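Local structure of profilin-2 (Rattus norvegicus, 2VK3) at residues 8-13 with 22-27; 29-34 with 49-54. The protein binds actin and probably, as other profilins do, regulates actin filament assembly and recognises proline-rich segments of partner proteins. All coordinates share one frame; numbering follows the deposited sequence.

Interaction 1. Residues 8-13 with 22-27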
ATOM      1  N   SER A   8       3.435  12.435 -10.060  1.00 20.83           N
ATOM      2  CA  SER A   8       3.608  13.564  -9.136  1.00 20.65           C
ATOM      3  C   SER A   8       2.961  13.308  -7.806  1.00 18.52           C
ATOM      4  O   SER A   8       3.481  13.618  -6.742  1.00 20.51           O
ATOM      5  CB  SER A   8       2.980  14.837  -9.699  1.00 27.98           C
ATOM      6  OG  SER A   8       3.517  15.132 -10.972  1.00 34.38           O
ATOM      7  N   TYR A   9       1.765  12.733  -7.866  1.00 18.08           N
ATOM      8  CA  TYR A   9       1.058  12.434  -6.642  1.00 17.59           C
ATOM      9  C   TYR A   9       1.889  11.508  -5.768  1.00 16.53           C
ATOM     10  O   TYR A   9       2.091  11.787  -4.592  1.00 19.89           O
ATOM     11  CB  TYR A   9      -0.329  11.863  -6.932  1.00 18.97           C
ATOM     12  CG  TYR A   9      -1.158  11.662  -5.689  1.00 17.45           C
ATOM     13  CD1 TYR A   9      -1.656  12.745  -5.009  1.00 18.88           C
ATOM     14  CD2 TYR A   9      -1.433  10.383  -5.181  1.00 14.13           C
ATOM     15  CE1 TYR A   9      -2.421  12.580  -3.876  1.00 17.02           C
ATOM     16  CE2 TYR A   9      -2.211  10.184  -4.043  1.00 18.20           C
ATOM     17  CZ  TYR A   9      -2.689  11.302  -3.365  1.00 23.01           C
ATOM     18  OH  TYR A   9      -3.425  11.156  -2.240  1.00 20.06           O
ATOM     19  N   VAL A  10       2.384  10.386  -6.293  1.00 16.74           N
ATOM     20  CA  VAL A  10       3.043   9.444  -5.423  1.00 17.10           C
ATOM     21  C   VAL A  10       4.383  10.035  -4.958  1.00 16.90           C
ATOM     22  O   VAL A  10       4.814   9.801  -3.824  1.00 16.91           O
ATOM     23  CB  VAL A  10       3.294   8.034  -6.017  1.00 21.23           C
ATOM     24  CG1 VAL A  10       1.998   7.326  -6.261  1.00 17.22           C
ATOM     25  CG2 VAL A  10       4.168   8.094  -7.235  1.00 17.45           C
ATOM     26  N   ASP A  11       5.011  10.813  -5.831  1.00 16.08           N
ATOM     27  CA  ASP A  11       6.268  11.486  -5.469  1.00 20.36           C
ATOM     28  C   ASP A  11       6.122  12.465  -4.276  1.00 18.66           C
ATOM     29  O   ASP A  11       7.112  12.747  -3.592  1.00 23.01           O
ATOM     30  CB  ASP A  11       6.833  12.242  -6.682  1.00 20.79           C
ATOM     31  CG  ASP A  11       7.419  11.314  -7.722  1.00 21.89           C
ATOM     32  OD1 ASP A  11       7.581  10.120  -7.452  1.00 21.65           O
ATOM     33  OD2 ASP A  11       7.721  11.781  -8.827  1.00 23.44           O
ATOM     34  N   ASN A  12       4.902  12.934  -3.991  1.00 21.30           N
ATOM     35  CA  ASN A  12       4.639  13.775  -2.829  1.00 21.53           C
ATOM     36  C   ASN A  12       5.120  13.077  -1.583  1.00 20.49           C
ATOM     37  O   ASN A  12       5.613  13.698  -0.670  1.00 20.96           O
ATOM     38  CB  ASN A  12       3.148  14.074  -2.601  1.00 22.49           C
ATOM     39  CG  ASN A  12       2.519  15.077  -3.612  1.00 19.67           C
ATOM     40  OD1 ASN A  12       1.287  15.025  -3.830  1.00 26.50           O
ATOM     41  ND2 ASN A  12       3.304  15.983  -4.149  1.00 24.64           N
ATOM     42  N   LEU A  13       4.964  11.756  -1.530  1.00 17.95           N
ATOM     43  CA  LEU A  13       5.298  11.039  -0.330  1.00 21.45           C
ATOM     44  C   LEU A  13       6.759  11.012  -0.023  1.00 21.36           C
ATOM     45  O   LEU A  13       7.180  10.721   1.134  1.00 25.64           O
ATOM     46  CB  LEU A  13       4.744   9.632  -0.390  1.00 21.84           C
ATOM     47  CG  LEU A  13       3.244   9.582  -0.076  1.00 18.92           C
ATOM     48  CD1 LEU A  13       3.006   9.792   1.427  1.00 20.23           C
ATOM     49  CD2 LEU A  13       2.368  10.548  -0.900  1.00 23.28           C
ATOM     50  N   ALA A  22       6.029   4.740  -2.103  1.00 14.23           N
ATOM     51  CA  ALA A  22       4.591   4.816  -2.235  1.00 12.70           C
ATOM     52  C   ALA A  22       4.171   4.365  -3.616  1.00 11.49           C
ATOM     53  O   ALA A  22       4.944   4.526  -4.559  1.00 13.48           O
ATOM     54  CB  ALA A  22       4.125   6.252  -1.964  1.00 13.55           C
ATOM     55  N   ALA A  23       2.906   3.983  -3.759  1.00 12.68           N
ATOM     56  CA  ALA A  23       2.396   3.533  -5.014  1.00 12.34           C
ATOM     57  C   ALA A  23       0.889   3.702  -5.044  1.00 13.75           C
ATOM     58  O   ALA A  23       0.193   3.503  -4.027  1.00 12.69           O
ATOM     59  CB  ALA A  23       2.728   2.028  -5.186  1.00 13.88           C
ATOM     60  N   ILE A  24       0.380   3.971  -6.235  1.00 13.78           N
ATOM     61  CA  ILE A  24      -1.025   3.910  -6.523  1.00 12.50           C
ATOM     62  C   ILE A  24      -1.238   2.715  -7.494  1.00 12.27           C
ATOM     63  O   ILE A  24      -0.607   2.609  -8.524  1.00 15.06           O
ATOM     64  CB  ILE A  24      -1.534   5.201  -7.198  1.00 11.97           C
ATOM     65  CG1 ILE A  24      -1.411   6.374  -6.208  1.00 15.98           C
ATOM     66  CG2 ILE A  24      -3.002   5.074  -7.667  1.00 12.30           C
ATOM     67  CD1 ILE A  24      -2.270   6.200  -4.985  1.00 23.44           C
ATOM     68  N   VAL A  25      -2.170   1.850  -7.149  1.00 13.26           N
ATOM     69  CA  VAL A  25      -2.270   0.545  -7.790  1.00 14.20           C
ATOM     70  C   VAL A  25      -3.747   0.281  -8.051  1.00 15.38           C
ATOM     71  O   VAL A  25      -4.572   0.290  -7.128  1.00 16.55           O
ATOM     72  CB  VAL A  25      -1.605  -0.559  -6.910  1.00 15.41           C
ATOM     73  CG1 VAL A  25      -1.664  -1.948  -7.626  1.00 17.49           C
ATOM     74  CG2 VAL A  25      -0.128  -0.224  -6.534  1.00 15.63           C
ATOM     75  N   GLY A  26      -4.122   0.084  -9.315  1.00 15.48           N
ATOM     76  CA  GLY A  26      -5.523  -0.177  -9.608  1.00 16.85           C
ATOM     77  C   GLY A  26      -5.896  -1.594  -9.181  1.00 16.34           C
ATOM     78  O   GLY A  26      -5.058  -2.499  -9.247  1.00 16.87           O
ATOM     79  N   TYR A  27      -7.175  -1.795  -8.845  1.00 19.82           N
ATOM     80  CA  TYR A  27      -7.628  -3.097  -8.403  1.00 17.95           C
ATOM     81  C   TYR A  27      -8.878  -3.659  -9.052  1.00 21.83           C
ATOM     82  O   TYR A  27      -9.351  -4.691  -8.648  1.00 19.66           O
ATOM     83  CB  TYR A  27      -7.727  -3.165  -6.852  1.00 18.79           C
ATOM     84  CG  TYR A  27      -8.835  -2.454  -6.143  1.00 15.84           C
ATOM     85  CD1 TYR A  27      -8.797  -1.076  -5.852  1.00 12.16           C
ATOM     86  CD2 TYR A  27      -9.971  -3.161  -5.735  1.00 16.24           C
ATOM     87  CE1 TYR A  27      -9.814  -0.461  -5.173  1.00 14.99           C
ATOM     88  CE2 TYR A  27     -11.010  -2.509  -5.082  1.00 20.92           C
ATOM     89  CZ  TYR A  27     -10.958  -1.172  -4.819  1.00 16.58           C
ATOM     90  OH  TYR A  27     -12.012  -0.609  -4.127  1.00 19.62           O
TER

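Interaction 2. Residues 29-34 with 49-54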
ATOM      1  N   ASP A  29     -10.675  -2.785 -13.057  1.00 28.09           N
ATOM      2  CA  ASP A  29     -10.542  -3.026 -14.475  1.00 29.36           C
ATOM      3  C   ASP A  29      -9.190  -2.575 -15.026  1.00 31.61           C
ATOM      4  O   ASP A  29      -8.861  -2.912 -16.168  1.00 33.07           O
ATOM      5  CB  ASP A  29     -11.695  -2.321 -15.229  1.00 31.16           C
ATOM      6  CG  ASP A  29     -13.023  -3.113 -15.163  1.00 42.99           C
ATOM      7  OD1 ASP A  29     -13.001  -4.326 -14.834  1.00 42.19           O
ATOM      8  OD2 ASP A  29     -14.099  -2.523 -15.475  1.00 55.62           O
ATOM      9  N   ALA A  30      -8.414  -1.835 -14.218  1.00 27.74           N
ATOM     10  CA  ALA A  30      -7.021  -1.479 -14.544  1.00 24.79           C
ATOM     11  C   ALA A  30      -6.073  -1.949 -13.421  1.00 21.84           C
ATOM     12  O   ALA A  30      -5.451  -1.144 -12.762  1.00 24.77           O
ATOM     13  CB  ALA A  30      -6.894   0.039 -14.792  1.00 23.54           C
ATOM     14  N   LYS A  31      -5.955  -3.266 -13.270  1.00 24.19           N
ATOM     15  CA  LYS A  31      -5.333  -3.940 -12.096  1.00 23.98           C
ATOM     16  C   LYS A  31      -3.848  -4.143 -12.267  1.00 23.03           C
ATOM     17  O   LYS A  31      -3.376  -5.253 -12.626  1.00 23.10           O
ATOM     18  CB  LYS A  31      -6.006  -5.317 -11.840  1.00 23.11           C
ATOM     19  CG  LYS A  31      -5.551  -6.033 -10.566  1.00 26.81           C
ATOM     20  CD  LYS A  31      -6.224  -7.355 -10.372  1.00 23.42           C
ATOM     21  CE  LYS A  31      -7.689  -7.279 -10.131  1.00 33.34           C
ATOM     22  NZ  LYS A  31      -8.203  -8.634 -10.266  1.00 29.11           N
ATOM     23  N   TYR A  32      -3.110  -3.064 -11.987  1.00 21.32           N
ATOM     24  CA  TYR A  32      -1.666  -3.009 -12.167  1.00 21.48           C
ATOM     25  C   TYR A  32      -1.202  -1.711 -11.501  1.00 18.60           C
ATOM     26  O   TYR A  32      -2.058  -0.920 -11.077  1.00 15.32           O
ATOM     27  CB  TYR A  32      -1.273  -3.021 -13.653  1.00 26.59           C
ATOM     28  CG  TYR A  32      -2.083  -2.101 -14.536  1.00 30.60           C
ATOM     29  CD1 TYR A  32      -1.756  -0.773 -14.636  1.00 32.40           C
ATOM     30  CD2 TYR A  32      -3.155  -2.575 -15.299  1.00 36.51           C
ATOM     31  CE1 TYR A  32      -2.480   0.095 -15.419  1.00 30.42           C
ATOM     32  CE2 TYR A  32      -3.879  -1.694 -16.120  1.00 38.67           C
ATOM     33  CZ  TYR A  32      -3.520  -0.350 -16.160  1.00 36.32           C
ATOM     34  OH  TYR A  32      -4.171   0.635 -16.918  1.00 41.04           O
ATOM     35  N   VAL A  33       0.111  -1.489 -11.404  1.00 17.57           N
ATOM     36  CA  VAL A  33       0.621  -0.264 -10.781  1.00 15.59           C
ATOM     37  C   VAL A  33       0.375   0.906 -11.705  1.00 17.45           C
ATOM     38  O   VAL A  33       0.823   0.900 -12.864  1.00 19.87           O
ATOM     39  CB  VAL A  33       2.148  -0.346 -10.417  1.00 15.92           C
ATOM     40  CG1 VAL A  33       2.667   0.989  -9.793  1.00 11.90           C
ATOM     41  CG2 VAL A  33       2.346  -1.563  -9.451  1.00 18.27           C
ATOM     42  N   TRP A  34      -0.277   1.949 -11.190  1.00 17.28           N
ATOM     43  CA  TRP A  34      -0.455   3.151 -11.990  1.00 14.61           C
ATOM     44  C   TRP A  34       0.799   4.049 -11.877  1.00 15.97           C
ATOM     45  O   TRP A  34       1.298   4.622 -12.861  1.00 17.09           O
ATOM     46  CB  TRP A  34      -1.704   3.895 -11.576  1.00 13.85           C
ATOM     47  CG  TRP A  34      -3.021   3.225 -11.938  1.00 13.00           C
ATOM     48  CD1 TRP A  34      -3.206   1.946 -12.217  1.00 14.28           C
ATOM     49  CD2 TRP A  34      -4.333   3.822 -11.924  1.00 16.01           C
ATOM     50  NE1 TRP A  34      -4.532   1.660 -12.404  1.00 16.36           N
ATOM     51  CE2 TRP A  34      -5.247   2.813 -12.273  1.00 16.11           C
ATOM     52  CE3 TRP A  34      -4.804   5.123 -11.749  1.00 16.87           C
ATOM     53  CZ2 TRP A  34      -6.601   3.051 -12.405  1.00 15.41           C
ATOM     54  CZ3 TRP A  34      -6.135   5.351 -11.872  1.00 17.38           C
ATOM     55  CH2 TRP A  34      -7.027   4.317 -12.198  1.00 20.60           C
ATOM     56  N   GLU A  49      -0.404 -10.447  -6.599  1.00 19.31           N
ATOM     57  CA  GLU A  49      -0.246  -9.782  -5.296  1.00 17.46           C
ATOM     58  C   GLU A  49      -1.429  -8.904  -4.947  1.00 14.74           C
ATOM     59  O   GLU A  49      -1.825  -8.843  -3.780  1.00 15.13           O
ATOM     60  CB  GLU A  49       1.089  -9.024  -5.204  1.00 17.88           C
ATOM     61  CG  GLU A  49       2.298  -9.945  -5.193  1.00 14.41           C
ATOM     62  CD  GLU A  49       3.608  -9.234  -5.259  1.00 19.67           C
ATOM     63  OE1 GLU A  49       3.631  -8.107  -5.736  1.00 18.74           O
ATOM     64  OE2 GLU A  49       4.630  -9.790  -4.810  1.00 18.22           O
ATOM     65  N   ILE A  50      -1.958  -8.185  -5.927  1.00 16.06           N
ATOM     66  CA  ILE A  50      -3.108  -7.322  -5.744  1.00 14.06           C
ATOM     67  C   ILE A  50      -4.328  -8.196  -5.368  1.00 15.14           C
ATOM     68  O   ILE A  50      -5.039  -7.913  -4.422  1.00 15.11           O
ATOM     69  CB  ILE A  50      -3.421  -6.509  -7.042  1.00 14.72           C
ATOM     70  CG1 ILE A  50      -2.272  -5.503  -7.370  1.00 14.41           C
ATOM     71  CG2 ILE A  50      -4.685  -5.718  -6.880  1.00 15.90           C
ATOM     72  CD1 ILE A  50      -2.383  -4.844  -8.826  1.00 15.32           C
ATOM     73  N   ASP A  51      -4.460  -9.324  -6.062  1.00 18.20           N
ATOM     74  CA  ASP A  51      -5.502 -10.302  -5.770  1.00 19.25           C
ATOM     75  C   ASP A  51      -5.484 -10.782  -4.357  1.00 18.28           C
ATOM     76  O   ASP A  51      -6.536 -10.988  -3.711  1.00 18.26           O
ATOM     77  CB  ASP A  51      -5.400 -11.472  -6.759  1.00 21.48           C
ATOM     78  CG  ASP A  51      -6.065 -11.132  -8.107  1.00 27.24           C
ATOM     79  OD1 ASP A  51      -6.866 -10.181  -8.105  1.00 26.59           O
ATOM     80  OD2 ASP A  51      -5.767 -11.793  -9.142  1.00 32.75           O
ATOM     81  N   VAL A  52      -4.312 -10.938  -3.804  1.00 16.04           N
ATOM     82  CA  VAL A  52      -4.248 -11.330  -2.377  1.00 17.09           C
ATOM     83  C   VAL A  52      -4.679 -10.188  -1.421  1.00 15.47           C
ATOM     84  O   VAL A  52      -5.487 -10.373  -0.446  1.00 15.47           O
ATOM     85  CB  VAL A  52      -2.839 -11.891  -1.963  1.00 15.02           C
ATOM     86  CG1 VAL A  52      -2.789 -12.042  -0.445  1.00 16.09           C
ATOM     87  CG2 VAL A  52      -2.503 -13.187  -2.680  1.00 15.99           C
ATOM     88  N   ILE A  53      -4.181  -8.999  -1.692  1.00 16.02           N
ATOM     89  CA  ILE A  53      -4.563  -7.778  -0.955  1.00 16.25           C
ATOM     90  C   ILE A  53      -6.061  -7.554  -0.932  1.00 15.60           C
ATOM     91  O   ILE A  53      -6.624  -7.234   0.110  1.00 15.98           O
ATOM     92  CB  ILE A  53      -3.841  -6.544  -1.501  1.00 15.32           C
ATOM     93  CG1 ILE A  53      -2.341  -6.632  -1.090  1.00 10.15           C
ATOM     94  CG2 ILE A  53      -4.510  -5.226  -0.952  1.00 16.65           C
ATOM     95  CD1 ILE A  53      -1.982  -6.295   0.368  1.00 16.88           C
ATOM     96  N   ILE A  54      -6.707  -7.748  -2.074  1.00 15.79           N
ATOM     97  CA  ILE A  54      -8.145  -7.437  -2.169  1.00 18.24           C
ATOM     98  C   ILE A  54      -9.055  -8.659  -2.047  1.00 17.56           C
ATOM     99  O   ILE A  54     -10.282  -8.554  -2.232  1.00 21.79           O
ATOM    100  CB  ILE A  54      -8.502  -6.765  -3.503  1.00 17.87           C
ATOM    101  CG1 ILE A  54      -8.338  -7.776  -4.670  1.00 20.33           C
ATOM    102  CG2 ILE A  54      -7.763  -5.392  -3.615  1.00 16.72           C
ATOM    103  CD1 ILE A  54      -8.687  -7.222  -5.991  1.00 20.92           C
TER

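Interaction 1. Residues 8-13 with 22-27
Val10 and Ile24 make the tightest contact between helix 3-11 and strand 19-26: Val10 CG1 lies 3.5 Å from Ile24 CG1 and 3.7 Å from the backbone Ile24 N. The two side chains cross obliquely. With CG1 anti to its own carbonyl carbon (chi1 -66°), Val10 sends this methyl over the strand backbone, and a short, beta-branched residue suits a site where helix and strand come this near. Tyr9 meets the same isoleucine from one helical position earlier. Its side chain crosses that of Ile24 at about a right angle, and Ile24 CD1 sits at the rim of the ring, near its plane, 4.1 Å from Tyr9 CE2. Two residues before Ile24, on the same side of the strand, Ala22 turns its methyl to Leu13, with Ala22 CB 3.8 Å from Leu13 CB; a methyl is enough to meet CB and CG, the root of the leucine side chain. No hydrogen bond links the segments, and nearly all the residues that touch are buried. Met133 and Leu137 of helix 123-139 pack on Tyr9, and Leu137 also on Ile24. Terminal helices lying together on one face of a central antiparallel sheet are characteristic of the profilin fold.

Interaction 2. Residues 29-34 with 49-54
Lys31 reaches from the loop ahead of strand 33-36 to helix 47-54, which in this profilin fold packs against the central antiparallel sheet, and meets it with both its aliphatic stem and its charge. The stem lies along Ile50, the two side chains running past each other in opposite directions, and Lys31 CG is 3.8 Å from both Ile50 CG2 and Ile50 CD1. A long chain that is apolar along its stem and charged at its end suits such a border, where a buried isoleucine adjoins an exposed carboxylate one residue further along the helix. Lys31 starts out extended, with CG opposite the backbone N (chi1 -174°), and then bends at chi3 (-66°), which brings the ammonium group to Asp51. The two side chains cross there nearly perpendicularly, and the salt bridge is made at the helix surface. Ile54 lies one helical turn beyond Ile50 and adds a looser contact, its CD1 4.3 Å from Lys31 CE. Ile50 CD1 also reaches the loop backbone, 3.7 Å from Tyr32 N.

Further out, Val25 of strand 19-26 and Ile45 pack on Ile50. Lys31 is itself the centre of an inverse gamma turn. Ala30 O, just before it, lies 3.6 Å above the Tyr32 ring, over its centre. The same oxygen accepts a nearly straight bond from Trp34 NE1 (3.0 Å), lying close to the indole plane, a bond that ties Trp34 back across the turn to Ala30. At the salt bridge, Lys31 NZ donates to the syn lone pair of Asp51 OD1 at 3.0 Å.

In the fold
Interactions 1 and 2 follow one another along the chain, their centres about 13 Å apart, and are joined through neighbouring strands of the sheet. Strand 19-26 serves both: Ile24 O lies 2.8 Å from Trp34 N and Gly26 N 2.9 Å from Tyr32 O, both probable backbone hydrogen bonds. Successive residues of this strand point to opposite faces, so Ile24 packs on helix 3-11 while Val25 turns to helix 47-54, its CG1 3.2 Å from Ile50 CD1. Just past the strand's end, Tyr27, which with Cys28 and Gly109 lines the pocket holding a bound dimercaptobutanediol, packs on Ile50 and Ile54, so one pocket residue is shared with the surroundings of interaction 2.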